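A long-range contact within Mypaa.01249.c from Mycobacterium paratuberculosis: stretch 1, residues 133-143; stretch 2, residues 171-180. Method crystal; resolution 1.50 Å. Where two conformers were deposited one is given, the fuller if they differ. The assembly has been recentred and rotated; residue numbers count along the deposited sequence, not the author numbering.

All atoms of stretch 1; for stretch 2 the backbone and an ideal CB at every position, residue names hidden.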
ATOM      1  N   ARG A 133       8.948  -3.130   8.573  1.00 13.99           N
ATOM      2  CA  ARG A 133       8.823  -2.613   7.228  1.00 13.39           C
ATOM      3  C   ARG A 133       7.438  -2.127   6.866  1.00 13.68           C
ATOM      4  O   ARG A 133       6.420  -2.544   7.486  1.00 13.51           O
ATOM      5  CB  ARG A 133       9.277  -3.656   6.186  1.00 14.61           C
ATOM      6  CG  ARG A 133       8.391  -4.883   6.126  1.00 14.74           C
ATOM      7  CD  ARG A 133       8.907  -5.994   5.229  1.00 14.97           C
ATOM      8  NE  ARG A 133      10.204  -6.523   5.689  1.00 14.83           N
ATOM      9  CZ  ARG A 133      10.877  -7.495   5.079  1.00 15.13           C
ATOM     10  NH1 ARG A 133      10.471  -7.982   3.928  1.00 15.23           N
ATOM     11  NH2 ARG A 133      12.034  -7.905   5.609  1.00 16.70           N
ATOM     12  N   VAL A 134       7.407  -1.263   5.843  1.00 13.01           N
ATOM     13  CA  VAL A 134       6.199  -0.810   5.148  1.00 12.22           C
ATOM     14  C   VAL A 134       6.243  -1.392   3.747  1.00 13.11           C
ATOM     15  O   VAL A 134       7.238  -1.240   3.049  1.00 13.78           O
ATOM     16  CB  VAL A 134       6.158   0.719   5.068  1.00 13.19           C
ATOM     17  CG1 VAL A 134       4.899   1.182   4.326  1.00 14.27           C
ATOM     18  CG2 VAL A 134       6.255   1.375   6.489  1.00 14.34           C
ATOM     19  N   VAL A 135       5.164  -2.035   3.321  1.00 11.89           N
ATOM     20  CA  VAL A 135       4.998  -2.542   1.944  1.00 11.93           C
ATOM     21  C   VAL A 135       3.834  -1.790   1.341  1.00 12.05           C
ATOM     22  O   VAL A 135       2.704  -1.895   1.861  1.00 12.62           O
ATOM     23  CB  VAL A 135       4.697  -4.049   1.910  1.00 11.74           C
ATOM     24  CG1 VAL A 135       4.507  -4.532   0.471  1.00 13.61           C
ATOM     25  CG2 VAL A 135       5.839  -4.840   2.581  1.00 14.49           C
ATOM     26  N   THR A 136       4.071  -1.087   0.216  1.00 11.13           N
ATOM     27  CA  THR A 136       2.984  -0.363  -0.486  1.00 11.34           C
ATOM     28  C   THR A 136       2.700  -1.040  -1.802  1.00 11.26           C
ATOM     29  O   THR A 136       3.649  -1.302  -2.566  1.00 12.65           O
ATOM     30  CB  THR A 136       3.385   1.118  -0.643  1.00 11.70           C
ATOM     31  OG1 THR A 136       3.606   1.693   0.661  1.00 12.22           O
ATOM     32  CG2 THR A 136       2.255   1.918  -1.314  1.00 13.64           C
ATOM     33  N   VAL A 137       1.436  -1.310  -2.077  1.00 11.31           N
ATOM     34  CA  VAL A 137       1.034  -2.011  -3.287  1.00 11.23           C
ATOM     35  C   VAL A 137       0.789  -0.983  -4.396  1.00 12.25           C
ATOM     36  O   VAL A 137      -0.023  -0.064  -4.220  1.00 13.38           O
ATOM     37  CB  VAL A 137      -0.161  -2.962  -3.045  1.00 11.87           C
ATOM     38  CG1 VAL A 137      -0.420  -3.800  -4.311  1.00 13.38           C
ATOM     39  CG2 VAL A 137       0.121  -3.900  -1.828  1.00 13.51           C
ATOM     40  N   SER A 138       1.472  -1.151  -5.536  1.00 12.06           N
ATOM     41  CA  SER A 138       1.312  -0.330  -6.723  1.00 12.21           C
ATOM     42  C   SER A 138       0.735  -1.149  -7.886  1.00 11.76           C
ATOM     43  O   SER A 138      -0.045  -2.085  -7.667  1.00 12.16           O
ATOM     44  CB  SER A 138       2.646   0.343  -7.007  1.00 12.56           C
ATOM     45  OG  SER A 138       2.579   1.253  -8.119  1.00 12.50           O
ATOM     46  N   SER A 139       1.056  -0.792  -9.124  1.00 12.23           N
ATOM     47  CA  SER A 139       0.481  -1.403 -10.295  1.00 12.10           C
ATOM     48  C   SER A 139       1.323  -1.119 -11.519  1.00 12.84           C
ATOM     49  O   SER A 139       1.986  -0.064 -11.577  1.00 12.87           O
ATOM     50  CB  SER A 139      -0.901  -0.782 -10.538  1.00 13.06           C
ATOM     51  OG  SER A 139      -1.483  -1.166 -11.784  1.00 13.61           O
ATOM     52  N   MET A 140       1.237  -1.973 -12.537  1.00 13.16           N
ATOM     53  CA  MET A 140       1.740  -1.655 -13.877  1.00 14.06           C
ATOM     54  C   MET A 140       1.164  -0.351 -14.421  1.00 14.14           C
ATOM     55  O   MET A 140       1.789   0.302 -15.283  1.00 14.48           O
ATOM     56  CB  MET A 140       1.430  -2.796 -14.848  1.00 16.54           C
ATOM     57  CG  MET A 140       2.227  -4.040 -14.650  1.00 19.26           C
ATOM     58  SD  MET A 140       3.952  -3.939 -14.958  1.00 20.96           S
ATOM     59  CE  MET A 140       3.904  -3.785 -16.739  1.00 22.93           C
ATOM     60  N   ALA A 141      -0.012   0.039 -13.960  1.00 14.05           N
ATOM     61  CA  ALA A 141      -0.609   1.300 -14.364  1.00 13.11           C
ATOM     62  C   ALA A 141       0.209   2.505 -13.983  1.00 13.67           C
ATOM     63  O   ALA A 141      -0.044   3.602 -14.499  1.00 13.82           O
ATOM     64  CB  ALA A 141      -2.047   1.437 -13.807  1.00 14.54           C
ATOM     65  N   HIS A 142       1.234   2.353 -13.145  1.00 12.79           N
ATOM     66  CA  HIS A 142       2.106   3.499 -12.852  1.00 13.51           C
ATOM     67  C   HIS A 142       2.856   4.016 -14.072  1.00 13.45           C
ATOM     68  O   HIS A 142       3.216   5.197 -14.090  1.00 14.19           O
ATOM     69  CB  HIS A 142       3.110   3.201 -11.719  1.00 13.40           C
ATOM     70  CG  HIS A 142       4.405   2.559 -12.158  1.00 13.19           C
ATOM     71  ND1 HIS A 142       4.603   1.189 -12.200  1.00 12.79           N
ATOM     72  CD2 HIS A 142       5.585   3.119 -12.538  1.00 13.54           C
ATOM     73  CE1 HIS A 142       5.853   0.946 -12.564  1.00 12.63           C
ATOM     74  NE2 HIS A 142       6.467   2.098 -12.795  1.00 13.02           N
ATOM     75  N   TRP A 143       3.097   3.149 -15.045  1.00 14.41           N
ATOM     76  CA  TRP A 143       4.004   3.494 -16.165  1.00 14.67           C
ATOM     77  C   TRP A 143       3.587   4.754 -16.929  1.00 15.26           C
ATOM     78  O   TRP A 143       4.419   5.634 -17.140  1.00 16.92           O
ATOM     79  CB  TRP A 143       4.207   2.271 -17.064  1.00 15.41           C
ATOM     80  CG  TRP A 143       5.207   1.277 -16.560  1.00 14.84           C
ATOM     81  CD1 TRP A 143       4.989   0.197 -15.762  1.00 15.44           C
ATOM     82  CD2 TRP A 143       6.633   1.268 -16.858  1.00 16.95           C
ATOM     83  NE1 TRP A 143       6.188  -0.473 -15.507  1.00 17.67           N
ATOM     84  CE2 TRP A 143       7.188   0.166 -16.184  1.00 18.09           C
ATOM     85  CE3 TRP A 143       7.451   2.058 -17.672  1.00 18.37           C
ATOM     86  CZ2 TRP A 143       8.563  -0.147 -16.263  1.00 20.76           C
ATOM     87  CZ3 TRP A 143       8.830   1.729 -17.739  1.00 20.86           C
ATOM     88  CH2 TRP A 143       9.335   0.651 -17.043  1.00 22.38           C
ATOM     89  N   UNK A 171       2.521   7.633  -7.543  1.00 10.84           N
ATOM     90  CA  UNK A 171       2.715   8.194  -6.210  1.00 11.25           C
ATOM     91  C   UNK A 171       3.120   7.141  -5.182  1.00 11.35           C
ATOM     92  O   UNK A 171       4.012   7.360  -4.365  1.00 11.98           O
ATOM     93  CB  UNK A 171       1.434   8.893  -5.751  1.00 11.25           C
ATOM     94  N   UNK A 172       2.533   5.937  -5.278  1.00 10.79           N
ATOM     95  CA  UNK A 172       2.873   4.852  -4.356  1.00 11.51           C
ATOM     96  C   UNK A 172       4.357   4.494  -4.432  1.00 11.02           C
ATOM     97  O   UNK A 172       4.997   4.179  -3.417  1.00 11.87           O
ATOM     98  CB  UNK A 172       2.023   3.616  -4.659  1.00 11.51           C
ATOM     99  N   UNK A 173       4.927   4.524  -5.635  1.00 11.11           N
ATOM    100  CA  UNK A 173       6.348   4.228  -5.831  1.00 11.10           C
ATOM    101  C   UNK A 173       7.268   5.369  -5.375  1.00 11.78           C
ATOM    102  O   UNK A 173       8.291   5.137  -4.722  1.00 12.68           O
ATOM    103  CB  UNK A 173       6.609   3.923  -7.307  1.00 11.10           C
ATOM    104  N   UNK A 174       6.908   6.597  -5.744  1.00 11.76           N
ATOM    105  CA  UNK A 174       7.675   7.766  -5.309  1.00 11.83           C
ATOM    106  C   UNK A 174       7.645   7.886  -3.788  1.00 12.34           C
ATOM    107  O   UNK A 174       8.631   8.311  -3.162  1.00 13.15           O
ATOM    108  CB  UNK A 174       7.126   9.041  -5.952  1.00 11.83           C
ATOM    109  N   UNK A 175       6.510   7.542  -3.189  1.00 11.50           N
ATOM    110  CA  UNK A 175       6.351   7.458  -1.712  1.00 11.85           C
ATOM    111  C   UNK A 175       7.370   6.498  -1.125  1.00 12.11           C
ATOM    112  O   UNK A 175       8.087   6.791  -0.152  1.00 12.97           O
ATOM    113  CB  UNK A 175       4.938   7.006  -1.336  1.00 11.85           C
ATOM    114  N   UNK A 176       7.424   5.296  -1.707  1.00 11.47           N
ATOM    115  CA  UNK A 176       8.338   4.256  -1.238  1.00 12.14           C
ATOM    116  C   UNK A 176       9.809   4.684  -1.324  1.00 12.96           C
ATOM    117  O   UNK A 176      10.568   4.518  -0.352  1.00 12.91           O
ATOM    118  CB  UNK A 176       8.125   2.977  -2.050  1.00 12.14           C
ATOM    119  N   UNK A 177      10.209   5.280  -2.438  1.00 12.71           N
ATOM    120  CA  UNK A 177      11.603   5.736  -2.613  0.50 12.93           C
ATOM    121  C   UNK A 177      11.975   6.821  -1.620  1.00 13.40           C
ATOM    122  O   UNK A 177      13.037   6.777  -1.003  1.00 13.98           O
ATOM    123  CB  UNK A 177      11.820   6.255  -4.036  0.50 12.93           C
ATOM    124  N   UNK A 178      11.100   7.824  -1.467  1.00 13.20           N
ATOM    125  CA  UNK A 178      11.408   8.931  -0.567  1.00 13.72           C
ATOM    126  C   UNK A 178      11.341   8.486   0.887  1.00 13.50           C
ATOM    127  O   UNK A 178      12.163   8.901   1.691  1.00 14.70           O
ATOM    128  CB  UNK A 178      10.447  10.097  -0.805  1.00 13.72           C
ATOM    129  N   UNK A 179      10.400   7.619   1.220  1.00 13.01           N
ATOM    130  CA  UNK A 179      10.320   7.074   2.593  1.00 13.10           C
ATOM    131  C   UNK A 179      11.637   6.341   2.893  1.00 13.79           C
ATOM    132  O   UNK A 179      12.243   6.535   3.957  1.00 14.10           O
ATOM    133  CB  UNK A 179       9.123   6.134   2.751  1.00 13.10           C
ATOM    134  N   UNK A 180      12.124   5.500   1.972  1.00 13.41           N
ATOM    135  CA  UNK A 180      13.368   4.810   2.236  1.00 14.12           C
ATOM    136  C   UNK A 180      14.525   5.785   2.402  1.00 14.64           C
ATOM    137  O   UNK A 180      15.368   5.607   3.290  1.00 14.96           O
ATOM    138  CB  UNK A 180      13.670   3.820   1.109  1.00 14.12           C
TER

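Backbone angles from 171 to 180 are helical throughout (phi -75° to -56°, psi -51° to -36°), and the helix axis runs nearly antiparallel to strand 133-137, at 161° with a closest approach of 8.5 Å. Val134, Thr136, Ser138 and His142 point toward it, so stretch 1 offers methyls, hydroxyls and an imidazole ring.

At position 171 CA-to-CB points away and the ideal CB has nothing of stretch 1 within 5.5 Å; this contact sets no size, and the residue is Ala171.

Position 172 is the tightest: its ideal CB lies 3.8 Å from Thr136 CG2 and 4.1 Å from Ser138 CB, with Val137 O at 4.2 Å. A small residue would fit, as would a slender polar one, and a donor might use the carbonyl. The residue is Asn172, chi1 m. Its ND2 packs 3.7 Å from Thr136 CG2, whereas OD1 lies 3.1 Å from Val137 O; both are acceptors, so that approach is not a hydrogen bond. OD1 and ND2 find partners elsewhere in the structure.

At position 173 CB points sideways, 4.9 Å from Ser138 OG and 5.4 Å from His142 CD2. A branched or long apolar chain could reach the imidazole face. Leu173 (chi1 m, chi2 t) does so: CD1 sits 3.4 Å from the centroid of the His142 ring, 4° off its normal, a CH-pi contact. The ring is held in part by His142 ND1 donating to Ser139 O at 3.0 Å. Leu173 CG also lies 3.7 Å from Ser138 OG.

Position 174 is out of reach, so stretch 1 leaves the choice open; it is Leu174.

Position 175 points toward the strand, but its ideal CB has no atom of stretch 1 within 5.5 Å, which favours a long or aromatic chain. Phe175 (chi1 t) spans the gap, presenting its ring edge to Thr136, with CE2 3.6 Å from Thr136 OG1.

Position 176 also points toward Thr136, its CB 5.3 Å from Thr136 CB. Small polar or modest apolar residues are plausible. Thr176 OG1 lies 3.9 Å from Thr136 CB and donates to Asn172 O at 2.9 Å. A water bridges the two threonines, 2.8 Å from Thr136 OG1 and 2.9 Å from Thr176 OG1, to which it donates.

Positions 177 and 178 are out of reach and hold Ser177 and Glu178.

Position 179 points toward the strand, and its ideal CB lies 6.7 Å from Val134 CG2, so a sizeable apolar chain would suit. Leu179 (chi1 t, chi2 p) brings CD2 to 4.2 Å from Val134 CG2.

Position 180 is again unconstrained by stretch 1; it is Gln180.

Stretch 2 (171-180) ANLLFTSELQ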
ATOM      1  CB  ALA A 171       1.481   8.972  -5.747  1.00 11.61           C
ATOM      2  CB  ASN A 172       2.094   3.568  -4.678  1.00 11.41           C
ATOM      3  CG  ASN A 172       0.597   3.607  -4.395  1.00 12.31           C
ATOM      4  OD1 ASN A 172      -0.166   2.936  -5.123  1.00 12.99           O
ATOM      5  ND2 ASN A 172       0.150   4.272  -3.319  1.00 12.21           N
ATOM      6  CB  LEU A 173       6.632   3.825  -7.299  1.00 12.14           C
ATOM      7  CG  LEU A 173       6.065   2.461  -7.642  1.00 12.69           C
ATOM      8  CD1 LEU A 173       6.189   2.185  -9.140  1.00 14.69           C
ATOM      9  CD2 LEU A 173       6.866   1.335  -6.936  1.00 18.55           C
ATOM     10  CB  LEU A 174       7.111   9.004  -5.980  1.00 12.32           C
ATOM     11  CG  LEU A 174       7.327   9.120  -7.488  1.00 12.37           C
ATOM     12  CD1 LEU A 174       6.470  10.266  -8.044  1.00 14.60           C
ATOM     13  CD2 LEU A 174       8.810   9.331  -7.853  1.00 14.09           C
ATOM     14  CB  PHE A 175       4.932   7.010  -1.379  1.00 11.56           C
ATOM     15  CG  PHE A 175       4.727   6.683   0.059  1.00 11.88           C
ATOM     16  CD1 PHE A 175       4.709   7.636   1.033  1.00 12.55           C
ATOM     17  CD2 PHE A 175       4.481   5.373   0.402  1.00 13.83           C
ATOM     18  CE1 PHE A 175       4.487   7.292   2.365  1.00 13.32           C
ATOM     19  CE2 PHE A 175       4.210   5.033   1.707  1.00 14.94           C
ATOM     20  CZ  PHE A 175       4.247   6.004   2.692  1.00 15.24           C
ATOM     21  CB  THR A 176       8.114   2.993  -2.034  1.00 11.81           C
ATOM     22  OG1 THR A 176       6.768   2.507  -1.849  1.00 12.49           O
ATOM     23  CG2 THR A 176       9.122   1.846  -1.645  1.00 14.39           C
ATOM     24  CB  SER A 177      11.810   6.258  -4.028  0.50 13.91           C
ATOM     25  OG  SER A 177      11.682   5.218  -4.979  0.50 13.67           O
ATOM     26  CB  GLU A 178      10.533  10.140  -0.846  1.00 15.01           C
ATOM     27  CG  GLU A 178      10.720  11.335   0.073  1.00 14.79           C
ATOM     28  CD  GLU A 178      12.024  12.062  -0.024  1.00 16.47           C
ATOM     29  OE1 GLU A 178      12.853  11.736  -0.885  1.00 19.94           O
ATOM     30  OE2 GLU A 178      12.176  13.016   0.798  1.00 20.58           O
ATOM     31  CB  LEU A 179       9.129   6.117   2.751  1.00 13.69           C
ATOM     32  CG  LEU A 179       9.006   5.444   4.112  1.00 13.03           C
ATOM     33  CD1 LEU A 179       8.997   6.436   5.294  1.00 14.33           C
ATOM     34  CD2 LEU A 179       7.748   4.589   4.151  1.00 14.18           C
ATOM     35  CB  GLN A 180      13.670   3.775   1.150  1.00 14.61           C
ATOM     36  CG  GLN A 180      14.940   2.967   1.481  1.00 14.59           C
ATOM     37  CD  GLN A 180      14.786   2.175   2.747  1.00 15.98           C
ATOM     38  OE1 GLN A 180      13.946   1.300   2.835  1.00 16.32           O
ATOM     39  NE2 GLN A 180      15.633   2.452   3.743  1.00 19.18           N
TER
HETATM   40  O   HOH W   1       6.366   1.523   0.811  1.00 13.26           O
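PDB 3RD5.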